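PDB 2XR1: transcription termination factor FttA from Methanosarcina mazei, which probably terminates transcription genome-wide by cleaving nascent RNA, using zinc-dependent endonuclease and 5'-3' exonuclease activities. Local coordinates for residues 93-98 against 138-143; 395-400 against 428-433; 487-490 against 494-497; 512-515 against 519-522. All coordinates share one frame; numbering follows the deposited sequence.

Contact 1 of 4, residues 93-98 against 138-143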
# COMPACT_ATOMS: atom_id res chain seq x y z
N VAL B 93 37.06 -1.69 -44.50
CA VAL B 93 36.40 -2.99 -44.35
C VAL B 93 35.15 -2.89 -43.49
O VAL B 93 35.11 -3.38 -42.36
CB VAL B 93 37.38 -4.09 -43.81
CG1 VAL B 93 36.79 -5.50 -43.98
CG2 VAL B 93 38.74 -4.01 -44.52
N ILE B 94 34.12 -2.25 -44.03
CA ILE B 94 32.87 -2.06 -43.29
C ILE B 94 32.04 -3.35 -43.34
O ILE B 94 31.73 -3.87 -44.41
CB ILE B 94 32.05 -0.85 -43.83
CG1 ILE B 94 32.81 0.45 -43.60
CG2 ILE B 94 30.66 -0.79 -43.18
CD1 ILE B 94 32.37 1.59 -44.49
N SER B 95 31.70 -3.87 -42.17
CA SER B 95 30.85 -5.04 -42.07
C SER B 95 29.40 -4.63 -42.33
O SER B 95 28.83 -5.07 -43.32
CB SER B 95 31.04 -5.71 -40.69
OG SER B 95 29.90 -6.44 -40.25
N SER B 96 28.84 -3.77 -41.48
CA SER B 96 27.40 -3.43 -41.51
C SER B 96 27.12 -1.92 -41.44
O SER B 96 28.04 -1.11 -41.38
CB SER B 96 26.70 -4.11 -40.35
OG SER B 96 26.70 -3.26 -39.22
N TYR B 97 25.82 -1.56 -41.48
CA TYR B 97 25.33 -0.20 -41.18
C TYR B 97 23.99 -0.29 -40.45
O TYR B 97 23.21 -1.18 -40.74
CB TYR B 97 25.09 0.61 -42.45
CG TYR B 97 26.24 0.72 -43.42
CD1 TYR B 97 26.51 -0.30 -44.33
CD2 TYR B 97 27.03 1.86 -43.48
CE1 TYR B 97 27.55 -0.20 -45.24
CE2 TYR B 97 28.08 1.97 -44.39
CZ TYR B 97 28.33 0.93 -45.26
OH TYR B 97 29.36 1.04 -46.17
N TYR B 98 23.71 0.64 -39.54
CA TYR B 98 22.38 0.73 -38.92
C TYR B 98 21.97 2.17 -38.65
O TYR B 98 22.54 2.86 -37.81
CB TYR B 98 22.34 -0.02 -37.60
CG TYR B 98 21.12 0.31 -36.73
CD1 TYR B 98 19.82 0.10 -37.21
CD2 TYR B 98 21.28 0.80 -35.43
CE1 TYR B 98 18.70 0.39 -36.41
CE2 TYR B 98 20.18 1.09 -34.62
CZ TYR B 98 18.89 0.89 -35.11
OH TYR B 98 17.81 1.18 -34.29
N VAL B 138 32.35 1.84 -34.97
CA VAL B 138 32.42 0.80 -33.96
C VAL B 138 33.22 -0.36 -34.54
O VAL B 138 33.19 -0.58 -35.73
CB VAL B 138 30.96 0.38 -33.52
CG1 VAL B 138 30.79 -1.13 -33.51
CG2 VAL B 138 30.56 1.03 -32.16
N ARG B 139 33.94 -1.07 -33.68
CA ARG B 139 34.77 -2.17 -34.11
C ARG B 139 33.88 -3.37 -34.44
O ARG B 139 32.95 -3.65 -33.71
CB ARG B 139 35.78 -2.52 -33.01
CG ARG B 139 37.04 -3.22 -33.52
CD ARG B 139 37.87 -3.82 -32.36
NE ARG B 139 39.28 -4.06 -32.73
CZ ARG B 139 39.69 -5.00 -33.58
NH1 ARG B 139 38.83 -5.82 -34.19
NH2 ARG B 139 40.99 -5.12 -33.83
N THR B 140 34.18 -4.06 -35.54
CA THR B 140 33.34 -5.15 -36.03
C THR B 140 33.33 -6.32 -35.07
O THR B 140 34.37 -6.95 -34.84
CB THR B 140 33.80 -5.69 -37.37
OG1 THR B 140 33.65 -4.67 -38.36
CG2 THR B 140 32.99 -6.94 -37.75
N PRO B 141 32.15 -6.63 -34.51
CA PRO B 141 32.05 -7.72 -33.56
C PRO B 141 32.46 -9.05 -34.15
O PRO B 141 32.04 -9.38 -35.26
CB PRO B 141 30.56 -7.74 -33.22
CG PRO B 141 30.13 -6.34 -33.43
CD PRO B 141 30.86 -5.94 -34.68
N PRO B 142 33.27 -9.81 -33.41
CA PRO B 142 33.72 -11.13 -33.87
C PRO B 142 32.53 -12.05 -34.16
O PRO B 142 32.60 -12.88 -35.08
CB PRO B 142 34.56 -11.66 -32.69
CG PRO B 142 34.89 -10.44 -31.87
CD PRO B 142 33.77 -9.49 -32.06
N ILE B 143 31.45 -11.83 -33.40
CA ILE B 143 30.24 -12.66 -33.43
C ILE B 143 29.03 -11.83 -33.87
O ILE B 143 28.88 -10.68 -33.46
CB ILE B 143 29.92 -13.27 -32.03
CG1 ILE B 143 31.21 -13.50 -31.22
CG2 ILE B 143 29.12 -14.56 -32.20
CD1 ILE B 143 31.02 -14.02 -29.77
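Thr-140 forks around the CB of Ser-95, with its hydroxyl on one arm and its methyl on the other. The hydroxyl branch brings OG1 to 3.7 Å from Ser-95 CB, and the methyl branch brings Thr-140 CG2 to the same CB, also at 3.7 Å. Ser-95 OG lies a little further from that methyl, 4.0 Å from Thr-140 CG2. This is van der Waals contact between two small side chains, at a surface position where little area is buried.

With OG of Ser-95 swung opposite the backbone N (chi1 153°), it is the CB that is offered to the threonine, while OG hydrogen-bonds OE1 of Glu-109. Thr-140 also packs on Glu-109, so this one residue borders both halves of the contact. The carbonyl of Val-93 stays more distant, its O 4.4 Å from Thr-140 OG1.

Backbone pairing explains why the two residues meet. Ser-95 bonds to Glu-109 and Thr-140 to Ala-110, neighbours on strand 105-110, which runs between the two outer strands. The CA atoms of Ser-95 and Thr-140 are only 6.5 Å apart, less than two ordinary strand spacings, so the chain leaving strand 134-139 comes close to strand 94-99 here. Strand 94-99 lies antiparallel to 105-110, which is parallel to 134-139. With helix 78-87 before it and helices 113-116 and 122-131 between its last two strands, this mixed three-stranded sheet gives the helix-strand-strand-helix-helix-strand order of a type II KH domain, here the second of two.

Contact 2 of 4, residues 395-400 against 428-433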
# COMPACT_ATOMS: atom_id res chain seq x y z
N ASP B 395 40.14 -19.92 -6.58
CA ASP B 395 39.83 -21.25 -6.05
C ASP B 395 38.63 -21.90 -6.73
O ASP B 395 38.55 -23.11 -6.81
CB ASP B 395 39.52 -21.16 -4.54
CG ASP B 395 40.73 -20.80 -3.68
OD1 ASP B 395 41.89 -20.96 -4.12
OD2 ASP B 395 40.50 -20.38 -2.52
N ALA B 396 37.67 -21.12 -7.18
CA ALA B 396 36.48 -21.71 -7.81
C ALA B 396 36.88 -22.29 -9.14
O ALA B 396 36.39 -23.35 -9.55
CB ALA B 396 35.40 -20.64 -8.01
N GLU B 397 37.77 -21.57 -9.82
CA GLU B 397 38.27 -21.99 -11.11
C GLU B 397 39.02 -23.31 -11.01
O GLU B 397 38.70 -24.26 -11.73
CB GLU B 397 39.15 -20.93 -11.70
CG GLU B 397 38.39 -19.66 -12.09
CD GLU B 397 39.31 -18.65 -12.71
OE1 GLU B 397 40.52 -18.99 -12.87
OE2 GLU B 397 38.82 -17.55 -13.04
N LYS B 398 39.98 -23.39 -10.09
CA LYS B 398 40.73 -24.64 -9.92
C LYS B 398 39.78 -25.79 -9.63
O LYS B 398 39.92 -26.84 -10.21
CB LYS B 398 41.81 -24.54 -8.83
CG LYS B 398 43.07 -25.40 -9.12
N HIS B 399 38.78 -25.54 -8.80
CA HIS B 399 37.77 -26.55 -8.48
C HIS B 399 37.01 -26.97 -9.71
O HIS B 399 36.89 -28.16 -9.98
CB HIS B 399 36.78 -26.04 -7.42
CG HIS B 399 35.93 -27.11 -6.81
ND1 HIS B 399 35.10 -26.88 -5.74
CD2 HIS B 399 35.81 -28.43 -7.08
CE1 HIS B 399 34.50 -28.00 -5.39
NE2 HIS B 399 34.92 -28.96 -6.19
N LEU B 400 36.51 -26.02 -10.49
CA LEU B 400 35.83 -26.41 -11.72
C LEU B 400 36.74 -27.23 -12.62
O LEU B 400 36.29 -28.18 -13.23
CB LEU B 400 35.32 -25.21 -12.49
CG LEU B 400 34.39 -25.58 -13.65
CD1 LEU B 400 33.28 -26.45 -13.11
CD2 LEU B 400 33.83 -24.37 -14.35
N MET B 428 32.20 -20.39 -19.43
CA MET B 428 32.90 -20.51 -20.74
C MET B 428 34.29 -19.92 -20.68
O MET B 428 35.20 -20.45 -21.24
CB MET B 428 32.11 -19.81 -21.85
CG MET B 428 30.76 -20.45 -22.15
SD MET B 428 29.66 -19.39 -23.11
CE MET B 428 30.68 -19.22 -24.61
N ILE B 429 34.46 -18.80 -19.98
CA ILE B 429 35.77 -18.16 -19.93
C ILE B 429 36.76 -19.03 -19.18
O ILE B 429 37.92 -19.10 -19.56
CB ILE B 429 35.73 -16.77 -19.27
CG1 ILE B 429 35.12 -15.77 -20.24
CG2 ILE B 429 37.16 -16.29 -18.90
CD1 ILE B 429 34.65 -14.53 -19.55
N VAL B 430 36.29 -19.70 -18.15
CA VAL B 430 37.13 -20.60 -17.40
C VAL B 430 37.51 -21.81 -18.26
O VAL B 430 38.69 -22.20 -18.30
CB VAL B 430 36.47 -20.97 -16.06
CG1 VAL B 430 37.11 -22.19 -15.45
CG2 VAL B 430 36.58 -19.80 -15.12
N LEU B 431 36.53 -22.39 -18.95
CA LEU B 431 36.75 -23.61 -19.74
C LEU B 431 37.72 -23.37 -20.89
O LEU B 431 38.70 -24.08 -21.03
CB LEU B 431 35.44 -24.18 -20.25
CG LEU B 431 34.53 -24.75 -19.15
CD1 LEU B 431 33.14 -24.95 -19.68
CD2 LEU B 431 35.05 -26.05 -18.61
N GLU B 432 37.48 -22.35 -21.70
CA GLU B 432 38.35 -22.09 -22.84
C GLU B 432 39.81 -21.93 -22.40
O GLU B 432 40.72 -22.44 -23.05
CB GLU B 432 37.88 -20.88 -23.67
CG GLU B 432 38.67 -19.53 -23.50
CD GLU B 432 39.89 -19.39 -24.43
OE1 GLU B 432 39.79 -19.79 -25.61
OE2 GLU B 432 40.93 -18.84 -24.00
N GLU B 433 40.03 -21.23 -21.29
CA GLU B 433 41.36 -20.98 -20.78
C GLU B 433 41.96 -22.29 -20.32
O GLU B 433 43.12 -22.57 -20.58
CB GLU B 433 41.31 -20.02 -19.61
CG GLU B 433 42.67 -19.53 -19.11
CD GLU B 433 42.54 -18.33 -18.17
OE1 GLU B 433 41.84 -18.46 -17.13
OE2 GLU B 433 43.12 -17.26 -18.47
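Val-430 spreads its two methyls against two side chains one helical turn apart, Glu-397 and Leu-400, and crosses each of them at a slant. CG2 presses on the aliphatic part of the glutamate, 3.5 Å from Glu-397 CG, and remains alongside as the chain runs on, 3.8 Å from Glu-397 CD. CG1, placed opposite the backbone N of Val-430 (chi1 164°), turns to the leucine instead and lies 4.1 Å from Leu-400 CD2. A single valine is thus wedged between a carboxylate stem and a branched apolar tip.

Beyond CG the Glu-397 chain is extended (chi2 -178°), which carries its carboxylate past the valine toward Glu-433, a turn further along the other helix. The two acids come close, Glu-397 OE1 lying 4.5 Å from Glu-433 OE1. Arg-362 probably makes this proximity tolerable: its NH1 forms salt bridges to Glu-397 OE2 and Glu-433 OE1.

The axes of the two short helical segments approach to 10.4 Å and cross at -61°. Helix 393-409 precedes strand 414-417 of the beta-CASP region and helix 423-436 follows it. The two pack beside each other on the parallel sheet: Met-428 of helix 423-436 rests on strands 486-489, 445-448 and 506-509, and Leu-431 on the last two, while helix 393-409 reaches strand 573-576 through a weak hydrogen bond from His-399 to Gln-575.

Contact 3 of 4, residues 487-490 against 494-497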
# COMPACT_ATOMS: atom_id res chain seq x y z
N LYS B 487 30.82 -25.45 -29.20
CA LYS B 487 29.99 -25.90 -30.29
C LYS B 487 28.56 -25.59 -29.92
O LYS B 487 28.02 -26.20 -29.03
CB LYS B 487 30.12 -27.42 -30.54
CG LYS B 487 31.54 -28.00 -30.61
CD LYS B 487 32.35 -27.47 -31.74
CE LYS B 487 33.64 -28.27 -31.93
NZ LYS B 487 34.46 -28.20 -30.69
N PRO B 488 27.91 -24.66 -30.61
CA PRO B 488 26.51 -24.40 -30.25
C PRO B 488 25.56 -25.43 -30.82
O PRO B 488 25.86 -26.11 -31.78
CB PRO B 488 26.23 -23.03 -30.89
CG PRO B 488 27.52 -22.57 -31.47
CD PRO B 488 28.34 -23.79 -31.71
N VAL B 489 24.39 -25.52 -30.22
CA VAL B 489 23.34 -26.44 -30.65
C VAL B 489 22.03 -25.83 -30.22
O VAL B 489 21.84 -25.55 -29.04
CB VAL B 489 23.46 -27.81 -29.93
CG1 VAL B 489 24.39 -27.75 -28.71
CG2 VAL B 489 22.08 -28.32 -29.50
N ASP B 490 21.13 -25.60 -31.17
CA ASP B 490 19.76 -25.21 -30.81
C ASP B 490 18.74 -25.95 -31.70
O ASP B 490 17.58 -26.15 -31.29
CB ASP B 490 19.59 -23.67 -30.80
CG ASP B 490 20.38 -22.98 -29.65
OD1 ASP B 490 20.03 -23.14 -28.44
OD2 ASP B 490 21.37 -22.26 -29.96
N ALA B 494 20.38 -31.61 -33.85
CA ALA B 494 21.77 -31.57 -33.39
C ALA B 494 21.93 -32.12 -31.96
O ALA B 494 22.90 -32.81 -31.66
CB ALA B 494 22.31 -30.12 -33.46
N ARG B 495 20.97 -31.78 -31.10
CA ARG B 495 20.90 -32.30 -29.73
C ARG B 495 20.99 -33.83 -29.68
O ARG B 495 21.76 -34.40 -28.91
CB ARG B 495 19.60 -31.85 -29.06
CG ARG B 495 19.55 -32.12 -27.57
CD ARG B 495 18.48 -31.29 -26.87
NE ARG B 495 18.58 -29.87 -27.18
CZ ARG B 495 17.68 -29.15 -27.85
NH1 ARG B 495 16.57 -29.69 -28.30
NH2 ARG B 495 17.90 -27.85 -28.05
N GLN B 496 20.19 -34.49 -30.52
CA GLN B 496 20.14 -35.95 -30.51
C GLN B 496 21.48 -36.59 -30.87
O GLN B 496 21.80 -37.65 -30.36
CB GLN B 496 19.05 -36.46 -31.45
CG GLN B 496 17.64 -36.09 -31.01
CD GLN B 496 17.19 -36.82 -29.74
OE1 GLN B 496 17.09 -38.04 -29.71
NE2 GLN B 496 16.88 -36.06 -28.70
N LYS B 497 22.27 -35.93 -31.71
CA LYS B 497 23.58 -36.45 -32.11
C LYS B 497 24.58 -36.48 -30.96
O LYS B 497 25.45 -37.37 -30.93
CB LYS B 497 24.18 -35.65 -33.28
CG LYS B 497 25.61 -36.11 -33.70
CD LYS B 497 26.09 -35.45 -34.99
CE LYS B 497 27.54 -35.83 -35.31
NZ LYS B 497 27.82 -37.30 -35.28
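Val-489 sets one methyl against Ala-494 and Arg-495 in a strand-turn-helix unit at the edge of the parallel alpha/beta sheet of the beta-CASP region, where strand 486-489 leads through a short turn into helix 492-500. Just upstream, the backbone of Lys-487 pairs with Val-445 and Leu-447 on the neighbouring strand.

Val-489, still paired with Leu-447 through its backbone, turns its side chain toward the helix. A single methyl does the touching: CG2 lies over the backbone at the start of the helix, 4.0 Å from Arg-495 N, and 4.3 Å from Arg-495 CB. The same methyl reaches the small side chain of the preceding residue, 4.4 Å from Ala-494 CB. The apolar part of the contact rests on one branch of a buried valine. Tyr-522 of helix 518-526 packs on this valine as well, and from the turn, Ser-491 OG accepts a hydrogen bond from Ala-494 N in the first helical turn.

Asp-490 points its CB away from the helix, and its OD1 accepts a hydrogen bond from Met-450 N. Arg-495 reaches back over this bend. Its CG stands opposite the backbone N (chi1 -169°), and a turn at chi3 (-51°) folds the rest of the chain toward the strand end. NE there makes a salt bridge to OD2 of Asp-448, on the adjacent strand. The guanidinium passes obliquely by the aspartate backbone, with Arg-495 NH2 3.7 Å from Asp-490 O, too long for a hydrogen bond.

Contact 4 of 4, residues 512-515 against 519-522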
# COMPACT_ATOMS: atom_id res chain seq x y z
N GLY B 512 19.12 -22.89 -15.96
CA GLY B 512 20.07 -22.95 -14.84
C GLY B 512 19.69 -23.60 -13.53
O GLY B 512 20.58 -23.82 -12.71
N MET B 513 18.41 -23.88 -13.30
CA MET B 513 17.97 -24.62 -12.09
C MET B 513 17.14 -25.87 -12.42
O MET B 513 16.38 -26.38 -11.59
CB MET B 513 17.25 -23.67 -11.12
CG MET B 513 18.17 -22.53 -10.64
SD MET B 513 17.34 -21.48 -9.48
CE MET B 513 18.67 -20.44 -8.83
N MET B 514 17.30 -26.34 -13.65
CA MET B 514 16.73 -27.58 -14.14
C MET B 514 15.22 -27.67 -14.06
O MET B 514 14.68 -28.76 -14.08
CB MET B 514 17.37 -28.76 -13.39
CG MET B 514 18.86 -28.85 -13.61
SD MET B 514 19.67 -30.14 -12.66
CE MET B 514 19.51 -31.57 -13.74
N ASN B 515 14.54 -26.53 -14.00
CA ASN B 515 13.07 -26.52 -14.07
C ASN B 515 12.57 -26.76 -15.47
O ASN B 515 11.38 -26.95 -15.68
CB ASN B 515 12.44 -25.25 -13.44
CG ASN B 515 11.91 -25.51 -12.00
OD1 ASN B 515 12.11 -26.60 -11.45
ND2 ASN B 515 11.23 -24.52 -11.41
N VAL B 519 18.48 -29.01 -20.87
CA VAL B 519 19.30 -29.69 -19.87
C VAL B 519 18.57 -30.92 -19.30
O VAL B 519 19.18 -31.88 -18.82
CB VAL B 519 19.78 -28.74 -18.73
CG1 VAL B 519 18.68 -28.45 -17.72
CG2 VAL B 519 21.00 -29.32 -18.04
N MET B 520 17.25 -30.88 -19.35
CA MET B 520 16.45 -32.01 -18.94
C MET B 520 16.52 -33.17 -19.94
O MET B 520 16.50 -34.33 -19.54
CB MET B 520 15.02 -31.55 -18.67
CG MET B 520 14.89 -30.66 -17.42
SD MET B 520 15.60 -31.42 -15.93
CE MET B 520 17.29 -30.84 -16.02
N GLU B 521 16.65 -32.87 -21.23
CA GLU B 521 16.88 -33.91 -22.22
C GLU B 521 18.26 -34.54 -21.98
O GLU B 521 18.38 -35.75 -21.93
CB GLU B 521 16.76 -33.38 -23.66
CG GLU B 521 15.45 -33.76 -24.37
CD GLU B 521 15.03 -32.75 -25.44
OE1 GLU B 521 14.90 -31.55 -25.09
OE2 GLU B 521 14.81 -33.12 -26.63
N TYR B 522 19.28 -33.71 -21.82
CA TYR B 522 20.63 -34.20 -21.53
C TYR B 522 20.67 -35.03 -20.27
O TYR B 522 21.39 -36.04 -20.19
CB TYR B 522 21.61 -33.05 -21.40
CG TYR B 522 21.82 -32.34 -22.69
CD1 TYR B 522 22.45 -32.98 -23.76
CD2 TYR B 522 21.36 -31.04 -22.88
CE1 TYR B 522 22.63 -32.34 -24.97
CE2 TYR B 522 21.53 -30.40 -24.11
CZ TYR B 522 22.15 -31.07 -25.14
OH TYR B 522 22.33 -30.44 -26.33
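Val-519 lies in the first turn of helix 518-526, which follows strand 506-509, and the contact belongs to the strand-loop-helix connection of the parallel alpha/beta sheet of the beta-CASP region. Its CG1 sits between the backbone N and the carbonyl carbon and meets the loop side chain at about a right angle, 4.1 Å from Met-514 CG. The backbone of Val-519 also bonds to Thr-510, tying the first turn to the beginning of the loop, while its side chain packs on Val-415 and Pro-417 of strand 414-417 and on Ala-509.

Met-520 makes the larger share of the contact. Its CB does not head straight for the loop; bends at chi2 (-54°) and chi3 (89°) curl the thioether back until its terminal methyl lies across the Met-514 chain, again at roughly a right angle. Met-520 CE is 3.4 Å from Met-514 CB and reaches the other terminal methyl at 3.3 Å, CE to CE. The sulfur lies beside the loop backbone, Met-520 SD being 3.4 Å from Met-514 O. Met-514 adopts a left-handed backbone conformation, and its side chain also touches Pro-417. All three residues that meet here are buried.

Glu-521 packs on His-492 and Arg-495 of helix 492-500, and Tyr-522 packs on Ile-507 and Ala-509. The edge of the Tyr-522 ring meets CA of Val-519 in the ring plane, and its OH hydrogen-bonds OD2 of Asp-448.

In the fold
The four contacts illustrate how chemistry follows location. Contact 1 is a small surface touch in the second KH domain, centred about 30 Å from the centre of contact 2. The other three belong to the beta-CASP region. Contact 2 joins two helices, part apolar and part acidic; contacts 3 and 4 each join a helix to the chain just before it. Contact 4 is wholly buried and dominated by methionine, whereas contact 3 is partly buried and sets an arginine beside its valine. These two touch directly, with Arg-495 CG 3.5 Å from Tyr-522 OH, and converge on the same oxygen of Asp-448, OD2.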